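Local coordinates for protein pyocyanin demethylase (PDB 5K21) that demethylates the phenazine pyocyanin in a tautomerizing reaction, a degradation that inhibits Pseudomonas aeruginosa biofilms, at residues T94-I102 with G114-A122; P12-N21 with D125-T133. All coordinates share one frame; numbering follows the deposited sequence.

In the fold
The chain starts with strand 13-27, whose first half forms contact 2 with the last strand, 127-132. That pairing joins residues 12-21 to 125-133, spans nearly the whole chain and closes an eight-stranded antiparallel barrel. The strands between follow one another round the barrel in chain order. Contact 1 lies within this long loop. It pairs residues 94-102 with 114-122 as a hairpin, so the two contacts nest and do not cross. Strands 114-119 and 127-132 are sheet neighbours, which joins both contacts into one continuous wall. Thr117 N lies 2.9 Å from Glu129 O, a probable hydrogen bond. Both contacts contribute residues to the phenazin-1-ol pocket.

Contact 1. Residues T94-I102 with G114-A122; sequences TLAPFTMAI and GELTVSGVA. With 6QF (phenazin-1-ol), chain F.
Thr99 OG1 and Thr117 OG1 share a hydrogen bond of 2.7 Å, in which either hydroxyl may be the donor. Thr99 CG2 on the same sheet face also touches Glu115 OE1. Beside this pair, Phe98 N donates to Val118 O at 3.1 Å, in the carbonyl plane, and Pro97 CA adds a weak CA-H...O contact to the same oxygen. Val118 N returns a bond to Phe98 O. Met100 and Leu116 form the next hydrogen-bonded pair, and their Met100 N to Leu116 O bond is nearly straight, 177° at the hydrogen. At the far end Ile102 N reaches Gly114 O from above the carbonyl plane, and the return bond from Gly114 N to Ile102 O is weak, at 3.3 Å.

On the pocket side, Phe98 holds chi1 at 60°, with CG wedged between its own N and carbonyl carbon. This lays the ring alongside Val118. Val118 CB sits over one ring face in a CH-pi contact, 3.9 Å from the centroid. The ring edge meets the ligand: Phe98 CZ is 3.4 Å from C14 of phenazin-1-ol. Met100 SD lies 3.8 Å from the same C14, and Val118 CG2 approaches C13. These three side chains line the pocket at the ligand's unsubstituted ring.

Past the strands, a water bridges Leu95 O and Gly120 N. Val121 CG1 packs 3.6 Å from Thr94 O.

The hairpin is flanked by strand 83-92, through Ala101 and Arg88, and by strand 127-132, through Thr117 and Glu129. Met100 also reaches across to Cys74 and Leu76 of strand 70-80.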
loop_
_atom_site.group_PDB
_atom_site.type_symbol
_atom_site.label_atom_id
_atom_site.label_comp_id
_atom_site.label_asym_id
_atom_site.label_seq_id
_atom_site.Cartn_x
_atom_site.Cartn_y
_atom_site.Cartn_z
ATOM N N THR B 94 -13.155 3.225 13.780
ATOM C CA THR B 94 -14.348 3.647 14.489
ATOM C C THR B 94 -14.576 5.126 14.206
ATOM O O THR B 94 -13.814 5.761 13.479
ATOM C CB THR B 94 -14.201 3.399 15.996
ATOM O OG1 THR B 94 -13.270 4.341 16.542
ATOM C CG2 THR B 94 -13.703 1.992 16.268
ATOM N N LEU B 95 -15.628 5.685 14.795
ATOM C CA LEU B 95 -15.896 7.110 14.628
ATOM C C LEU B 95 -14.914 7.999 15.394
ATOM O O LEU B 95 -14.894 9.211 15.158
ATOM C CB LEU B 95 -17.339 7.420 15.022
ATOM C CG LEU B 95 -18.361 6.477 14.379
ATOM C CD1 LEU B 95 -19.773 6.826 14.808
ATOM C CD2 LEU B 95 -18.235 6.480 12.854
ATOM N N ALA B 96 -14.132 7.446 16.313
ATOM C CA ALA B 96 -13.179 8.251 17.059
ATOM C C ALA B 96 -12.107 8.830 16.135
ATOM O O ALA B 96 -11.768 8.239 15.108
ATOM C CB ALA B 96 -12.500 7.424 18.144
ATOM N N PRO B 97 -11.551 9.983 16.478
ATOM C CA PRO B 97 -10.435 10.504 15.690
ATOM C C PRO B 97 -9.307 9.487 15.673
ATOM O O PRO B 97 -9.063 8.790 16.657
ATOM C CB PRO B 97 -10.019 11.775 16.441
ATOM C CG PRO B 97 -11.133 12.099 17.356
ATOM C CD PRO B 97 -11.847 10.820 17.655
ATOM N N PHE B 98 -8.628 9.380 14.544
ATOM C CA PHE B 98 -7.428 8.561 14.482
ATOM C C PHE B 98 -6.373 9.300 13.684
ATOM O O PHE B 98 -6.683 10.163 12.857
ATOM C CB PHE B 98 -7.690 7.175 13.869
ATOM C CG PHE B 98 -8.227 7.228 12.465
ATOM C CD1 PHE B 98 -9.575 7.432 12.237
ATOM C CD2 PHE B 98 -7.380 7.074 11.384
ATOM C CE1 PHE B 98 -10.078 7.472 10.933
ATOM C CE2 PHE B 98 -7.876 7.118 10.068
ATOM C CZ PHE B 98 -9.221 7.319 9.861
ATOM N N THR B 99 -5.120 8.972 13.965
ATOM C CA THR B 99 -3.981 9.684 13.417
ATOM C C THR B 99 -3.188 8.748 12.522
ATOM O O THR B 99 -2.820 7.640 12.928
ATOM C CB THR B 99 -3.111 10.255 14.528
ATOM O OG1 THR B 99 -3.872 11.226 15.255
ATOM C CG2 THR B 99 -1.855 10.923 13.946
ATOM N N MET B 100 -2.946 9.204 11.312
ATOM C CA MET B 100 -2.166 8.524 10.294
ATOM C C MET B 100 -0.777 9.125 10.257
ATOM O O MET B 100 -0.570 10.282 10.642
ATOM C CB MET B 100 -2.812 8.669 8.908
ATOM C CG MET B 100 -4.300 8.383 8.859
ATOM S SD MET B 100 -4.934 8.463 7.166
ATOM C CE MET B 100 -4.247 6.956 6.485
ATOM N N ALA B 101 0.182 8.316 9.844
ATOM C CA ALA B 101 1.534 8.785 9.627
ATOM C C ALA B 101 1.626 9.319 8.209
ATOM O O ALA B 101 1.210 8.647 7.264
ATOM C CB ALA B 101 2.550 7.663 9.848
ATOM N N ILE B 102 2.141 10.540 8.065
ATOM C CA ILE B 102 2.474 11.042 6.740
ATOM C C ILE B 102 3.857 10.519 6.397
ATOM O O ILE B 102 4.826 10.808 7.108
ATOM C CB ILE B 102 2.437 12.576 6.694
ATOM C CG1 ILE B 102 0.995 13.067 6.805
ATOM C CG2 ILE B 102 3.076 13.077 5.398
ATOM C CD1 ILE B 102 0.885 14.584 6.940
ATOM N N GLY B 114 5.265 13.466 8.971
ATOM C CA GLY B 114 4.385 14.058 9.950
ATOM C C GLY B 114 3.177 13.200 10.223
ATOM O O GLY B 114 3.261 11.965 10.204
ATOM N N GLU B 115 2.059 13.841 10.539
ATOM C CA GLU B 115 0.875 13.123 10.968
ATOM C C GLU B 115 -0.374 13.807 10.447
ATOM O O GLU B 115 -0.387 15.002 10.133
ATOM C CB GLU B 115 0.829 13.003 12.487
ATOM C CG GLU B 115 0.712 14.298 13.176
ATOM C CD GLU B 115 0.896 14.148 14.664
ATOM O OE1 GLU B 115 0.337 13.190 15.227
ATOM O OE2 GLU B 115 1.608 14.985 15.260
ATOM N N LEU B 116 -1.410 13.008 10.302
ATOM C CA LEU B 116 -2.683 13.470 9.778
ATOM C C LEU B 116 -3.779 12.856 10.628
ATOM O O LEU B 116 -3.904 11.627 10.685
ATOM C CB LEU B 116 -2.794 13.082 8.306
ATOM C CG LEU B 116 -4.004 13.503 7.469
ATOM C CD1 LEU B 116 -3.671 13.349 6.014
ATOM C CD2 LEU B 116 -5.218 12.645 7.761
ATOM N N THR B 117 -4.547 13.701 11.307
ATOM C CA THR B 117 -5.596 13.225 12.190
ATOM C C THR B 117 -6.946 13.381 11.508
ATOM O O THR B 117 -7.327 14.484 11.094
ATOM C CB THR B 117 -5.564 13.955 13.526
ATOM O OG1 THR B 117 -4.315 13.674 14.168
ATOM C CG2 THR B 117 -6.715 13.495 14.409
ATOM N N VAL B 118 -7.671 12.283 11.429
ATOM C CA VAL B 118 -8.988 12.239 10.801
ATOM C C VAL B 118 -10.028 12.312 11.903
ATOM O O VAL B 118 -10.020 11.491 12.825
ATOM C CB VAL B 118 -9.165 10.966 9.979
ATOM C CG1 VAL B 118 -10.545 10.950 9.288
ATOM C CG2 VAL B 118 -8.054 10.829 8.986
ATOM N N SER B 119 -10.894 13.306 11.828
ATOM C CA SER B 119 -11.954 13.503 12.799
ATOM C C SER B 119 -13.290 13.578 12.075
ATOM O O SER B 119 -13.371 14.002 10.916
ATOM C CB SER B 119 -11.705 14.764 13.648
ATOM O OG SER B 119 -11.675 15.916 12.838
ATOM N N GLY B 120 -14.326 13.096 12.751
ATOM C CA GLY B 120 -15.672 13.104 12.209
ATOM C C GLY B 120 -15.829 12.231 10.988
ATOM O O GLY B 120 -16.643 12.538 10.108
ATOM N N VAL B 121 -15.072 11.134 10.914
ATOM C CA VAL B 121 -15.129 10.280 9.740
ATOM C C VAL B 121 -16.568 9.815 9.559
ATOM O O VAL B 121 -17.265 9.493 10.530
ATOM C CB VAL B 121 -14.147 9.104 9.879
ATOM C CG1 VAL B 121 -14.630 8.105 10.936
ATOM C CG2 VAL B 121 -13.907 8.436 8.529
ATOM N N ALA B 122 -17.032 9.818 8.311
ATOM C CA ALA B 122 -18.394 9.410 7.980
ATOM C C ALA B 122 -19.434 10.332 8.616
ATOM O O ALA B 122 -20.531 9.898 8.971
ATOM C CB ALA B 122 -18.651 7.956 8.383
HETATM C C4 6QF F . -12.580 5.368 4.940
HETATM C C5 6QF F . -13.584 4.298 4.762
HETATM C C6 6QF F . -14.755 4.492 4.096
HETATM C C10 6QF F . -10.858 7.505 5.141
HETATM C C13 6QF F . -8.719 8.399 5.948
HETATM C C15 6QF F . -9.266 6.123 6.410
HETATM C C1 6QF F . -15.047 5.775 3.526
HETATM C C2 6QF F . -14.168 6.782 3.655
HETATM C C3 6QF F . -12.893 6.654 4.356
HETATM N N7 6QF F . -12.030 7.688 4.475
HETATM N N8 6QF F . -11.412 5.183 5.615
HETATM C C9 6QF F . -10.539 6.232 5.720
HETATM C C11 6QF F . -9.876 8.567 5.300
HETATM C C14 6QF F . -8.401 7.136 6.523
HETATM O O19 6QF F . -13.284 3.103 5.308
HETATM O O HOH W 1 -14.481 12.088 15.413
HETATM O O HOH W 2 -17.351 10.521 13.801
#

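Contact 2. Residues P12-N21 with D125-T133; sequences PVTMTLDVKN and DEKYELKLT
Glu129 OE1 accepts from Thr16 OG1 on its syn lone pair, at a short 2.5 Å. Glu129 bends at chi2 (62°), which turns its carboxylate back toward Thr16. A water completes the group. It donates to Thr16 OG1 and, at 2.6 Å, to Glu129 OE2, and it is also hydrogen-bonded to Thr14 OG1. The carboxylate is thus held at both oxygens.

On the opposite sheet face, Val19 CG2 sits over the centre of the Tyr128 ring, 3.4 Å from the centroid and 1° off the normal. Val19 CG1 lies by the hydroxyl end of the same ring and also packs against Glu126 OE2. Further along this face, Leu17 CD1 meets Leu130 CD1 at 4.1 Å. Met15, bent at chi3, brings CE to Leu132 CD1.

Behind these side chains runs an antiparallel pairing of the first and last strands, the seam that closes the allene oxide cyclase-like barrel. Val13-Leu132, Met15-Leu130 and Leu17-Tyr128 are its hydrogen-bonded pairs. Leu130 N to Met15 O is nearly straight, 178° at the hydrogen, whereas Met15 N to Leu130 O is longer at 3.2 Å. Val19 N adds a last bond to Glu126 O, from above the carbonyl plane.

Farther out, Asp56 takes a hydrogen bond from Tyr128 OH, and Asp44 takes one from Asn21 ND2. Asn21 ND2 is only weakly bonded to Glu126 OE1, at 3.5 Å. Tyr128 and Asn21 both touch the bound phenazin-1-ol, and Val118 and Leu76 pack on the Tyr128 side chain.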
loop_
_atom_site.group_PDB
_atom_site.type_symbol
_atom_site.label_atom_id
_atom_site.label_comp_id
_atom_site.label_asym_id
_atom_site.label_seq_id
_atom_site.Cartn_x
_atom_site.Cartn_y
_atom_site.Cartn_z
ATOM N N PRO B 12 7.350 23.231 11.474
ATOM C CA PRO B 12 6.249 22.396 10.978
ATOM C C PRO B 12 5.098 23.220 10.408
ATOM O O PRO B 12 4.769 24.301 10.899
ATOM C CB PRO B 12 5.801 21.614 12.218
ATOM C CG PRO B 12 6.907 21.758 13.205
ATOM C CD PRO B 12 7.534 23.083 12.930
ATOM N N VAL B 13 4.464 22.666 9.376
ATOM C CA VAL B 13 3.348 23.298 8.676
ATOM C C VAL B 13 2.071 22.545 9.010
ATOM O O VAL B 13 2.045 21.310 8.950
ATOM C CB VAL B 13 3.567 23.319 7.154
ATOM C CG1 VAL B 13 2.310 23.842 6.447
ATOM C CG2 VAL B 13 4.771 24.154 6.808
ATOM N N THR B 14 1.007 23.278 9.343
ATOM C CA THR B 14 -0.278 22.633 9.570
ATOM C C THR B 14 -1.244 22.995 8.449
ATOM O O THR B 14 -1.073 23.979 7.737
ATOM C CB THR B 14 -0.915 23.026 10.906
ATOM O OG1 THR B 14 -1.555 24.303 10.776
ATOM C CG2 THR B 14 0.121 23.082 11.999
ATOM N N MET B 15 -2.270 22.168 8.297
ATOM C CA MET B 15 -3.288 22.363 7.281
ATOM C C MET B 15 -4.563 21.715 7.799
ATOM O O MET B 15 -4.496 20.648 8.420
ATOM C CB MET B 15 -2.823 21.714 5.973
ATOM C CG MET B 15 -3.239 22.327 4.700
ATOM S SD MET B 15 -2.613 21.255 3.374
ATOM C CE MET B 15 -0.854 21.291 3.575
ATOM N N THR B 16 -5.702 22.389 7.606
ATOM C CA THR B 16 -7.020 21.891 8.001
ATOM C C THR B 16 -7.862 21.712 6.745
ATOM O O THR B 16 -8.243 22.701 6.114
ATOM C CB THR B 16 -7.716 22.865 8.946
ATOM O OG1 THR B 16 -6.862 23.171 10.062
ATOM C CG2 THR B 16 -9.017 22.273 9.436
ATOM N N LEU B 17 -8.190 20.474 6.403
ATOM C CA LEU B 17 -8.940 20.173 5.189
ATOM C C LEU B 17 -10.323 19.631 5.518
ATOM O O LEU B 17 -10.462 18.710 6.330
ATOM C CB LEU B 17 -8.188 19.171 4.324
ATOM C CG LEU B 17 -6.767 19.570 3.981
ATOM C CD1 LEU B 17 -6.110 18.435 3.258
ATOM C CD2 LEU B 17 -6.718 20.845 3.147
ATOM N N ASP B 18 -11.341 20.201 4.873
ATOM C CA ASP B 18 -12.688 19.663 4.938
ATOM C C ASP B 18 -12.832 18.556 3.903
ATOM O O ASP B 18 -12.369 18.682 2.762
ATOM C CB ASP B 18 -13.712 20.771 4.703
ATOM C CG ASP B 18 -13.575 21.897 5.726
ATOM O OD1 ASP B 18 -13.251 21.585 6.898
ATOM O OD2 ASP B 18 -13.707 23.080 5.344
ATOM N N VAL B 19 -13.441 17.453 4.325
ATOM C CA VAL B 19 -13.447 16.213 3.562
ATOM C C VAL B 19 -14.893 15.827 3.279
ATOM O O VAL B 19 -15.719 15.768 4.198
ATOM C CB VAL B 19 -12.702 15.098 4.321
ATOM C CG1 VAL B 19 -12.598 13.841 3.495
ATOM C CG2 VAL B 19 -11.305 15.570 4.695
ATOM N N LYS B 20 -15.210 15.637 2.005
ATOM C CA LYS B 20 -16.521 15.156 1.584
ATOM C C LYS B 20 -16.337 13.823 0.872
ATOM O O LYS B 20 -15.649 13.766 -0.148
ATOM C CB LYS B 20 -17.191 16.174 0.657
ATOM N N ASN B 21 -16.922 12.744 1.411
ATOM C CA ASN B 21 -16.839 11.464 0.720
ATOM C C ASN B 21 -17.421 11.604 -0.680
ATOM O O ASN B 21 -18.530 12.115 -0.852
ATOM C CB ASN B 21 -17.600 10.375 1.482
ATOM C CG ASN B 21 -17.086 10.162 2.890
ATOM O OD1 ASN B 21 -17.862 9.846 3.790
ATOM N ND2 ASN B 21 -15.779 10.311 3.089
ATOM N N ASP B 125 -19.032 16.656 8.756
ATOM C CA ASP B 125 -18.004 17.565 9.250
ATOM C C ASP B 125 -16.638 16.894 9.299
ATOM O O ASP B 125 -15.770 17.289 10.084
ATOM C CB ASP B 125 -18.383 18.109 10.625
ATOM C CG ASP B 125 -19.674 18.895 10.599
ATOM O OD1 ASP B 125 -20.011 19.438 9.525
ATOM O OD2 ASP B 125 -20.356 18.964 11.643
ATOM N N GLU B 126 -16.428 15.890 8.452
ATOM C CA GLU B 126 -15.153 15.195 8.447
ATOM C C GLU B 126 -14.039 16.167 8.091
ATOM O O GLU B 126 -14.179 16.992 7.186
ATOM C CB GLU B 126 -15.172 14.044 7.439
ATOM C CG GLU B 126 -13.884 13.244 7.465
ATOM C CD GLU B 126 -13.917 12.022 6.580
ATOM O OE1 GLU B 126 -15.021 11.539 6.235
ATOM O OE2 GLU B 126 -12.825 11.535 6.237
ATOM N N LYS B 127 -12.922 16.050 8.799
ATOM C CA LYS B 127 -11.767 16.901 8.569
ATOM C C LYS B 127 -10.494 16.084 8.691
ATOM O O LYS B 127 -10.456 15.065 9.390
ATOM C CB LYS B 127 -11.700 18.057 9.570
ATOM C CG LYS B 127 -12.839 19.047 9.484
ATOM C CD LYS B 127 -12.612 20.215 10.444
ATOM C CE LYS B 127 -13.727 21.252 10.381
ATOM N NZ LYS B 127 -15.038 20.718 10.832
ATOM N N TYR B 128 -9.472 16.531 7.968
ATOM C CA TYR B 128 -8.100 16.087 8.153
ATOM C C TYR B 128 -7.329 17.251 8.742
ATOM O O TYR B 128 -7.359 18.360 8.183
ATOM C CB TYR B 128 -7.417 15.702 6.847
ATOM C CG TYR B 128 -8.039 14.619 6.035
ATOM C CD1 TYR B 128 -8.820 13.644 6.614
ATOM C CD2 TYR B 128 -7.809 14.565 4.662
ATOM C CE1 TYR B 128 -9.393 12.634 5.842
ATOM C CE2 TYR B 128 -8.366 13.540 3.876
ATOM C CZ TYR B 128 -9.151 12.585 4.477
ATOM O OH TYR B 128 -9.709 11.569 3.708
ATOM N N GLU B 129 -6.602 16.989 9.818
ATOM C CA GLU B 129 -5.710 17.989 10.401
ATOM C C GLU B 129 -4.283 17.483 10.237
ATOM O O GLU B 129 -3.919 16.429 10.765
ATOM C CB GLU B 129 -6.065 18.259 11.863
ATOM C CG GLU B 129 -5.209 19.337 12.510
ATOM C CD GLU B 129 -5.363 20.716 11.824
ATOM O OE1 GLU B 129 -6.499 21.056 11.404
ATOM O OE2 GLU B 129 -4.354 21.460 11.714
ATOM N N LEU B 130 -3.496 18.211 9.460
ATOM C CA LEU B 130 -2.153 17.789 9.098
ATOM C C LEU B 130 -1.110 18.575 9.878
ATOM O O LEU B 130 -1.275 19.780 10.104
ATOM C CB LEU B 130 -1.912 17.999 7.609
ATOM C CG LEU B 130 -2.560 16.959 6.693
ATOM C CD1 LEU B 130 -4.058 17.220 6.586
ATOM C CD2 LEU B 130 -1.917 16.966 5.360
ATOM N N LYS B 131 -0.062 17.874 10.311
ATOM C CA LYS B 131 1.175 18.485 10.788
ATOM C C LYS B 131 2.300 17.877 9.963
ATOM O O LYS B 131 2.596 16.684 10.098
ATOM C CB LYS B 131 1.399 18.242 12.273
ATOM C CG LYS B 131 2.668 18.944 12.791
ATOM C CD LYS B 131 3.005 18.610 14.229
ATOM C CE LYS B 131 4.405 19.108 14.574
ATOM N NZ LYS B 131 4.922 18.592 15.882
ATOM N N LEU B 132 2.907 18.681 9.097
ATOM C CA LEU B 132 3.943 18.214 8.187
ATOM C C LEU B 132 5.278 18.788 8.627
ATOM O O LEU B 132 5.377 19.989 8.895
ATOM C CB LEU B 132 3.678 18.662 6.747
ATOM C CG LEU B 132 2.507 17.971 6.047
ATOM C CD1 LEU B 132 1.370 18.970 5.956
ATOM C CD2 LEU B 132 2.871 17.390 4.713
ATOM N N THR B 133 6.295 17.939 8.677
ATOM C CA THR B 133 7.637 18.334 9.090
ATOM C C THR B 133 8.629 18.135 7.943
ATOM O O THR B 133 8.354 17.372 7.008
ATOM C CB THR B 133 8.087 17.548 10.334
ATOM O OG1 THR B 133 7.892 16.137 10.127
ATOM C CG2 THR B 133 7.283 18.005 11.546
HETATM O O HOH W 3 -4.103 23.623 10.369
#